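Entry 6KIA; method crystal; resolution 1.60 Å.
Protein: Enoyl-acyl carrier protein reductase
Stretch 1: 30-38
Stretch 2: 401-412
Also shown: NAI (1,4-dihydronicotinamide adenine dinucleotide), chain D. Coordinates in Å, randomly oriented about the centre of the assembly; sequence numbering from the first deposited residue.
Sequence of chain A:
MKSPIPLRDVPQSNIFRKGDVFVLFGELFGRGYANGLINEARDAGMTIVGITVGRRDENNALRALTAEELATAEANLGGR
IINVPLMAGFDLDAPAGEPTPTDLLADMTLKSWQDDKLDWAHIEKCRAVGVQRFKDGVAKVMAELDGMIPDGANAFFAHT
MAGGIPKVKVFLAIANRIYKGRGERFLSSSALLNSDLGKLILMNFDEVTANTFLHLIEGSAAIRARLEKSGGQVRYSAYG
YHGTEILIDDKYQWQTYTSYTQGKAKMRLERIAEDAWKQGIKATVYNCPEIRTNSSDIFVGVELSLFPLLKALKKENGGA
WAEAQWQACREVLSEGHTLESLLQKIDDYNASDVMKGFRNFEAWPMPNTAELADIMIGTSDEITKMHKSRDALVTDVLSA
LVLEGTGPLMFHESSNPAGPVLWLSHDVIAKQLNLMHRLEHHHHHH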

ATOM      1  N   GLY A  30       0.944   1.431  12.954  1.00 21.43           N
ATOM      2  CA  GLY A  30      -0.339   0.848  13.306  1.00 24.10           C
ATOM      3  C   GLY A  30      -1.269   0.943  12.110  1.00 20.52           C
ATOM      4  O   GLY A  30      -1.253   1.955  11.392  1.00 23.48           O
ATOM      5  N   ARG A  31      -2.042  -0.125  11.908  1.00 22.77           N
ATOM      6  CA  ARG A  31      -3.013  -0.305  10.806  1.00 21.59           C
ATOM      7  C   ARG A  31      -2.334  -0.614   9.467  1.00 18.63           C
ATOM      8  O   ARG A  31      -3.008  -0.921   8.480  1.00 18.74           O
ATOM      9  CB  ARG A  31      -3.918   0.928  10.677  1.00 24.65           C
ATOM     10  CG  ARG A  31      -4.562   1.328  11.995  1.00 33.03           C
ATOM     11  CD  ARG A  31      -5.090   2.748  11.950  1.00 33.37           C
ATOM     12  NE  ARG A  31      -6.199   2.939  11.038  1.00 38.75           N
ATOM     13  CZ  ARG A  31      -6.299   3.954  10.180  1.00 33.62           C
ATOM     14  NH1 ARG A  31      -7.369   4.048   9.410  1.00 28.90           N
ATOM     15  NH2 ARG A  31      -5.339   4.862  10.084  1.00 29.74           N
ATOM     16  N   GLY A  32      -1.010  -0.553   9.427  1.00 17.30           N
ATOM     17  CA  GLY A  32      -0.312  -0.808   8.173  1.00 19.37           C
ATOM     18  C   GLY A  32      -0.456  -2.239   7.668  1.00 17.05           C
ATOM     19  O   GLY A  32      -0.460  -3.182   8.468  1.00 16.97           O
ATOM     20  N   TYR A  33      -0.546  -2.418   6.346  1.00 16.98           N
ATOM     21  CA  TYR A  33      -0.647  -3.755   5.767  1.00 18.46           C
ATOM     22  C   TYR A  33       0.424  -4.699   6.279  1.00 17.52           C
ATOM     23  O   TYR A  33       0.153  -5.875   6.523  1.00 20.82           O
ATOM     24  CB  TYR A  33      -0.544  -3.756   4.222  1.00 20.29           C
ATOM     25  CG  TYR A  33      -1.851  -4.008   3.520  1.00 16.62           C
ATOM     26  CD1 TYR A  33      -2.454  -5.248   3.625  1.00 16.44           C
ATOM     27  CD2 TYR A  33      -2.408  -3.076   2.653  1.00 17.43           C
ATOM     28  CE1 TYR A  33      -3.635  -5.532   3.002  1.00 18.40           C
ATOM     29  CE2 TYR A  33      -3.600  -3.357   1.989  1.00 18.55           C
ATOM     30  CZ  TYR A  33      -4.213  -4.592   2.184  1.00 16.38           C
ATOM     31  OH  TYR A  33      -5.391  -4.946   1.567  1.00 16.35           O
ATOM     32  N   ALA A  34       1.648  -4.183   6.399  1.00 18.05           N
ATOM     33  CA  ALA A  34       2.799  -5.017   6.732  1.00 16.98           C
ATOM     34  C   ALA A  34       2.631  -5.762   8.055  1.00 19.55           C
ATOM     35  O   ALA A  34       3.285  -6.796   8.264  1.00 20.83           O
ATOM     36  CB  ALA A  34       4.083  -4.160   6.789  1.00 17.20           C
ATOM     37  N   ASN A  35       1.783  -5.237   8.945  1.00 21.87           N
ATOM     38  CA  ASN A  35       1.517  -5.935  10.217  1.00 24.66           C
ATOM     39  C   ASN A  35       1.136  -7.390   9.992  1.00 22.07           C
ATOM     40  O   ASN A  35       1.590  -8.257  10.736  1.00 25.40           O
ATOM     41  CB  ASN A  35       0.424  -5.235  11.022  1.00 23.01           C
ATOM     42  CG  ASN A  35       0.924  -3.980  11.677  1.00 24.47           C
ATOM     43  OD1 ASN A  35       1.675  -4.026  12.665  1.00 26.68           O
ATOM     44  ND2 ASN A  35       0.575  -2.846  11.096  1.00 20.69           N
ATOM     45  N   GLY A  36       0.288  -7.668   9.002  1.00 18.56           N
ATOM     46  CA  GLY A  36      -0.100  -9.058   8.756  1.00 19.68           C
ATOM     47  C   GLY A  36       1.102  -9.951   8.452  1.00 20.82           C
ATOM     48  O   GLY A  36       1.236 -11.087   8.947  1.00 22.28           O
ATOM     49  N   LEU A  37       1.965  -9.453   7.575  1.00 20.56           N
ATOM     50  CA  LEU A  37       3.068 -10.253   7.065  1.00 20.35           C
ATOM     51  C   LEU A  37       4.154 -10.438   8.116  1.00 19.66           C
ATOM     52  O   LEU A  37       4.664 -11.542   8.323  1.00 21.41           O
ATOM     53  CB  LEU A  37       3.638  -9.592   5.804  1.00 19.65           C
ATOM     54  CG  LEU A  37       4.853 -10.262   5.155  1.00 20.35           C
ATOM     55  CD1 LEU A  37       4.584 -11.741   4.891  1.00 20.02           C
ATOM     56  CD2 LEU A  37       5.179  -9.551   3.861  1.00 19.87           C
ATOM     57  N   ILE A  38       4.506  -9.355   8.791  1.00 18.95           N
ATOM     58  CA  ILE A  38       5.578  -9.426   9.758  1.00 20.35           C
ATOM     59  C   ILE A  38       5.190 -10.351  10.926  1.00 21.75           C
ATOM     60  O   ILE A  38       6.031 -11.140  11.398  1.00 23.17           O
ATOM     61  CB  ILE A  38       6.002  -8.031  10.233  1.00 24.37           C
ATOM     62  CG1 ILE A  38       7.392  -8.131  10.863  1.00 22.28           C
ATOM     63  CG2 ILE A  38       5.009  -7.443  11.191  1.00 26.97           C
ATOM     64  CD1 ILE A  38       8.047  -6.786  11.082  1.00 24.96           C
TER
HETATM   65  PA  NAI D 501       1.322   2.869   5.814  1.00 17.93           P
HETATM   66  O1A NAI D 501       1.297   2.087   7.092  1.00 20.84           O
HETATM   67  O2A NAI D 501       1.266   4.380   5.931  1.00 21.45           O
HETATM   68  O5B NAI D 501       2.605   2.394   5.003  1.00 18.27           O
HETATM   69  C5B NAI D 501       3.266   3.300   4.143  1.00 19.72           C
HETATM   70  C4B NAI D 501       4.672   2.655   3.948  1.00 18.77           C
HETATM   71  O4B NAI D 501       5.385   3.546   2.897  1.00 18.65           O
HETATM   72  C3B NAI D 501       5.385   2.669   5.017  1.00 20.23           C
HETATM   73  O3B NAI D 501       6.182   1.426   5.180  1.00 21.64           O
HETATM   74  C2B NAI D 501       6.388   3.972   4.839  1.00 22.04           C
HETATM   75  O2B NAI D 501       7.538   3.834   5.753  1.00 20.17           O
HETATM   76  C1B NAI D 501       6.693   3.946   3.588  1.00 22.62           C
HETATM   77  N9A NAI D 501       6.930   5.304   3.056  1.00 22.03           N
HETATM   78  C8A NAI D 501       6.160   6.388   2.855  1.00 20.37           C
HETATM   79  N7A NAI D 501       6.927   7.351   2.348  1.00 20.25           N
HETATM   80  C5A NAI D 501       8.183   6.859   2.224  1.00 19.02           C
HETATM   81  C6A NAI D 501       9.314   7.503   1.747  1.00 22.06           C
HETATM   82  N6A NAI D 501       9.562   8.825   1.242  1.00 24.00           N
HETATM   83  N1A NAI D 501      10.469   6.817   1.718  1.00 20.58           N
HETATM   84  C2A NAI D 501      10.515   5.522   2.161  1.00 21.94           C
HETATM   85  N3A NAI D 501       9.381   4.880   2.634  1.00 23.26           N
HETATM   86  C4A NAI D 501       8.207   5.584   2.662  1.00 22.89           C
HETATM   87  O3  NAI D 501       0.047   2.464   4.841  1.00 18.07           O
HETATM   88  PN  NAI D 501      -0.201   1.124   3.978  1.00 18.35           P
HETATM   89  O1N NAI D 501      -0.162  -0.083   4.863  1.00 17.61           O
HETATM   90  O2N NAI D 501      -1.557   1.371   3.335  1.00 18.64           O
HETATM   91  O5D NAI D 501       0.948   1.053   2.875  1.00 17.46           O
HETATM   92  C5D NAI D 501       1.791  -0.080   2.754  1.00 17.38           C
HETATM   93  C4D NAI D 501       1.705  -0.574   1.291  1.00 17.30           C
HETATM   94  O4D NAI D 501       0.505  -1.081   1.087  1.00 17.14           O
HETATM   95  C3D NAI D 501       1.826   0.597   0.318  1.00 19.92           C
HETATM   96  O3D NAI D 501       2.722   0.332  -0.708  1.00 17.77           O
HETATM   97  C2D NAI D 501       0.394   0.664  -0.257  1.00 20.21           C
HETATM   98  O2D NAI D 501       0.422   1.385  -1.540  1.00 17.47           O
HETATM   99  C1D NAI D 501       0.029  -0.589  -0.337  1.00 17.16           C
HETATM  100  N1N NAI D 501      -1.418  -0.775  -0.442  1.00 18.80           N
HETATM  101  C2N NAI D 501      -2.304  -0.065   0.341  1.00 17.06           C
HETATM  102  C3N NAI D 501      -3.683  -0.234   0.160  1.00 16.95           C
HETATM  103  C7N NAI D 501      -4.691   0.509   1.035  1.00 21.07           C
HETATM  104  O7N NAI D 501      -5.865   0.613   0.689  1.00 20.70           O
HETATM  105  N7N NAI D 501      -4.250   1.070   2.262  1.00 19.50           N
HETATM  106  C4N NAI D 501      -4.190  -1.121  -0.779  1.00 19.33           C
HETATM  107  C5N NAI D 501      -3.281  -1.874  -1.532  1.00 21.86           C
HETATM  108  C6N NAI D 501      -1.905  -1.691  -1.360  1.00 17.91           C
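Stretch 2 (401-412) LVLEGTGPLMFH

How does stretch 2 lie on stretch 1? Residues 401-412 are helical throughout, part of a longer helix that is kinked at Pro 408, whose ring nitrogen has no hydrogen to give to the turn before. This helix crosses the first helix, which runs through Gly 36 to Ile 38 and continues later in the chain, with the two N-to-C directions 47° apart, a signed crossing angle of -47°, and the axes come within 7.1 Å of each other. No hydrogen bond joins the stretches directly; 494 Å² of surface, both sides summed, is buried between them.

What lets the two backbones come so close? At the crossing, glycine meets glycine: the CA atoms of Gly 36 and Gly 407 are 4.0 Å apart. CA of Gly 36 lies 3.4 Å from O of Leu 403 in a CA-H...O contact, and CA of Gly 407 makes a second one with O of Gly 36 at 3.5 Å. Neither position has room for a side chain. A CB on Gly 36 would fall 2.1 Å from O of Leu 403, and one on Gly 407 would fall 2.5 Å from O of Gly 36.

How does Leu 403 fit against the turn that leads into the first helix? Its CA-to-CB bond points sideways, but the end of the side chain comes nearer, with chi1 at -97°, between wells, and chi2 at 50° (p). In this conformation CD2 of Leu 403 lies 3.3 Å from O of Gly 32 and 4.1 Å from CB of Asn 35, while CD1 of Leu 403 packs 3.8 Å from CA of Tyr 33. Asn 35, with chi1 m, turns its amide back onto its own stretch, where ND2 donates to O of Gly 32 at 2.8 Å; the same oxygen also accepts from N of Asn 35 at 3.1 Å.

How does the Tyr 33 side chain reach the second helix? Its CB also starts sideways, and chi1 of -107°, again off the wells, carries the ring to Val 402 and Thr 406. CE1 of Tyr 33 lies 3.8 Å from CG1 of Val 402, and the ring edge faces both OG1 of Thr 406, 3.5 Å from CE1 of Tyr 33, and C4N of the NAI nicotinamide. The backbone of Tyr 33 binds the cofactor, its N donating to O1N of NAI at 2.8 Å. Thr 406 takes the p rotamer, which lets OG1 donate to O of Val 402 at 3.0 Å in its own helix. One water then bridges the stretches, donating to OG1 of Thr 406 at 2.7 Å and to O of Tyr 33 at 2.8 Å.

What closes the contact beyond the glycines? Leu 37, with chi1 t and chi2 p, starts sideways and brings its end nearer to the second helix. CD1 of Leu 37 packs 3.8 Å from CB of Phe 411 and lies at the edge of that ring, while CD2 of Leu 37 lies 4.3 Å from CE of Met 410. Met 410 (chi1 m) and Phe 411 (chi1 t) both point their CA-to-CB bonds toward stretch 1.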

ATOM      1  N   LEU A 401      -9.339  -7.351   9.595  1.00 16.14           N
ATOM      2  CA  LEU A 401      -9.484  -8.705   9.032  1.00 16.55           C
ATOM      3  C   LEU A 401      -8.636  -8.897   7.770  1.00 18.63           C
ATOM      4  O   LEU A 401      -8.012  -9.954   7.565  1.00 17.47           O
ATOM      5  CB  LEU A 401     -10.961  -8.966   8.732  1.00 19.24           C
ATOM      6  CG  LEU A 401     -11.893  -9.147   9.934  1.00 18.05           C
ATOM      7  CD1 LEU A 401     -13.228  -9.734   9.453  1.00 20.01           C
ATOM      8  CD2 LEU A 401     -11.298 -10.052  11.008  1.00 19.76           C
ATOM      9  N   VAL A 402      -8.601  -7.880   6.911  1.00 18.00           N
ATOM     10  CA  VAL A 402      -7.813  -7.987   5.683  1.00 15.92           C
ATOM     11  C   VAL A 402      -6.308  -8.053   6.006  1.00 15.99           C
ATOM     12  O   VAL A 402      -5.589  -8.820   5.372  1.00 17.02           O
ATOM     13  CB  VAL A 402      -8.115  -6.819   4.703  1.00 16.53           C
ATOM     14  CG1 VAL A 402      -7.173  -6.889   3.492  1.00 18.13           C
ATOM     15  CG2 VAL A 402      -9.554  -6.912   4.221  1.00 16.64           C
ATOM     16  N   LEU A 403      -5.839  -7.287   6.986  1.00 18.69           N
ATOM     17  CA  LEU A 403      -4.439  -7.458   7.443  1.00 19.55           C
ATOM     18  C   LEU A 403      -4.155  -8.910   7.835  1.00 22.74           C
ATOM     19  O   LEU A 403      -3.138  -9.552   7.385  1.00 21.25           O
ATOM     20  CB  LEU A 403      -4.145  -6.537   8.640  1.00 17.11           C
ATOM     21  CG  LEU A 403      -3.455  -5.205   8.384  1.00 16.55           C
ATOM     22  CD1 LEU A 403      -4.115  -4.417   7.288  1.00 17.30           C
ATOM     23  CD2 LEU A 403      -3.315  -4.401   9.706  1.00 20.45           C
ATOM     24  N   GLU A 404      -5.055  -9.404   8.680  1.00 20.40           N
ATOM     25  CA  GLU A 404      -4.964 -10.751   9.235  1.00 21.37           C
ATOM     26  C   GLU A 404      -4.952 -11.833   8.152  1.00 22.45           C
ATOM     27  O   GLU A 404      -4.209 -12.816   8.259  1.00 24.14           O
ATOM     28  CB  GLU A 404      -6.136 -10.990  10.204  1.00 21.07           C
ATOM     29  CG  GLU A 404      -6.177 -12.361  10.836  1.00 34.85           C
ATOM     30  CD  GLU A 404      -7.266 -12.478  11.899  1.00 43.55           C
ATOM     31  OE1 GLU A 404      -8.006 -11.493  12.122  1.00 42.07           O
ATOM     32  OE2 GLU A 404      -7.363 -13.547  12.531  1.00 49.28           O
ATOM     33  N   GLY A 405      -5.755 -11.654   7.100  1.00 20.65           N
ATOM     34  CA  GLY A 405      -5.854 -12.651   6.042  1.00 18.74           C
ATOM     35  C   GLY A 405      -4.744 -12.572   4.999  1.00 18.34           C
ATOM     36  O   GLY A 405      -4.253 -13.605   4.504  1.00 19.39           O
ATOM     37  N   THR A 406      -4.350 -11.355   4.648  1.00 16.89           N
ATOM     38  CA  THR A 406      -3.319 -11.185   3.619  1.00 17.50           C
ATOM     39  C   THR A 406      -1.961 -11.621   4.152  1.00 19.40           C
ATOM     40  O   THR A 406      -1.105 -12.030   3.364  1.00 19.84           O
ATOM     41  CB  THR A 406      -3.230  -9.730   3.084  1.00 20.23           C
ATOM     42  OG1 THR A 406      -2.897  -8.811   4.137  1.00 19.64           O
ATOM     43  CG2 THR A 406      -4.561  -9.331   2.418  1.00 17.94           C
ATOM     44  N   GLY A 407      -1.761 -11.533   5.469  1.00 18.64           N
ATOM     45  CA  GLY A 407      -0.506 -11.956   6.093  1.00 18.32           C
ATOM     46  C   GLY A 407      -0.034 -13.339   5.685  1.00 20.30           C
ATOM     47  O   GLY A 407       1.000 -13.491   5.053  1.00 18.23           O
ATOM     48  N   PRO A 408      -0.793 -14.366   6.066  1.00 18.61           N
ATOM     49  CA  PRO A 408      -0.432 -15.742   5.728  1.00 18.28           C
ATOM     50  C   PRO A 408      -0.499 -15.999   4.236  1.00 19.15           C
ATOM     51  O   PRO A 408       0.296 -16.780   3.726  1.00 18.54           O
ATOM     52  CB  PRO A 408      -1.449 -16.584   6.504  1.00 21.47           C
ATOM     53  CG  PRO A 408      -2.516 -15.639   6.893  1.00 23.02           C
ATOM     54  CD  PRO A 408      -1.889 -14.310   7.036  1.00 17.15           C
ATOM     55  N   LEU A 409      -1.431 -15.361   3.531  1.00 18.29           N
ATOM     56  CA  LEU A 409      -1.451 -15.517   2.087  1.00 17.84           C
ATOM     57  C   LEU A 409      -0.113 -15.112   1.464  1.00 20.20           C
ATOM     58  O   LEU A 409       0.456 -15.879   0.690  1.00 18.03           O
ATOM     59  CB  LEU A 409      -2.583 -14.690   1.460  1.00 18.32           C
ATOM     60  CG  LEU A 409      -3.990 -15.285   1.646  1.00 23.23           C
ATOM     61  CD1 LEU A 409      -5.066 -14.329   1.126  1.00 18.21           C
ATOM     62  CD2 LEU A 409      -4.107 -16.650   0.973  1.00 17.66           C
ATOM     63  N   MET A 410       0.388 -13.917   1.780  1.00 16.76           N
ATOM     64  CA  MET A 410       1.632 -13.459   1.184  1.00 17.95           C
ATOM     65  C   MET A 410       2.813 -14.282   1.725  1.00 18.06           C
ATOM     66  O   MET A 410       3.698 -14.686   0.957  1.00 17.81           O
ATOM     67  CB  MET A 410       1.836 -11.978   1.445  1.00 17.46           C
ATOM     68  CG  MET A 410       0.782 -11.125   0.736  1.00 16.31           C
ATOM     69  SD  MET A 410       0.909  -9.382   1.157  1.00 18.14           S
ATOM     70  CE  MET A 410       2.562  -8.948   0.556  1.00 18.55           C
ATOM     71  N   PHE A 411       2.793 -14.571   3.027  1.00 17.59           N
ATOM     72  CA  PHE A 411       3.913 -15.298   3.640  1.00 19.96           C
ATOM     73  C   PHE A 411       4.056 -16.684   3.026  1.00 18.87           C
ATOM     74  O   PHE A 411       5.171 -17.113   2.675  1.00 18.49           O
ATOM     75  CB  PHE A 411       3.731 -15.402   5.160  1.00 16.13           C
ATOM     76  CG  PHE A 411       4.929 -16.003   5.858  1.00 20.35           C
ATOM     77  CD1 PHE A 411       6.121 -15.309   5.948  1.00 23.43           C
ATOM     78  CD2 PHE A 411       4.852 -17.284   6.389  1.00 22.97           C
ATOM     79  CE1 PHE A 411       7.247 -15.900   6.579  1.00 22.28           C
ATOM     80  CE2 PHE A 411       5.955 -17.871   7.022  1.00 24.27           C
ATOM     81  CZ  PHE A 411       7.145 -17.168   7.120  1.00 19.17           C
ATOM     82  N   HIS A 412       2.936 -17.394   2.862  1.00 15.85           N
ATOM     83  CA  HIS A 412       3.013 -18.748   2.317  1.00 18.95           C
ATOM     84  C   HIS A 412       3.175 -18.771   0.792  1.00 19.75           C
ATOM     85  O   HIS A 412       3.924 -19.597   0.265  1.00 20.31           O
ATOM     86  CB  HIS A 412       1.791 -19.573   2.753  1.00 19.72           C
ATOM     87  CG  HIS A 412       1.789 -19.922   4.209  1.00 18.83           C
ATOM     88  ND1 HIS A 412       2.808 -20.641   4.800  1.00 30.20           N
ATOM     89  CD2 HIS A 412       0.878 -19.689   5.187  1.00 25.28           C
ATOM     90  CE1 HIS A 412       2.532 -20.824   6.080  1.00 31.06           C
ATOM     91  NE2 HIS A 412       1.372 -20.249   6.342  1.00 31.62           N
TER
HETATM   92  O   HOH W   1      -0.477  -8.324   5.279  1.00 23.35           O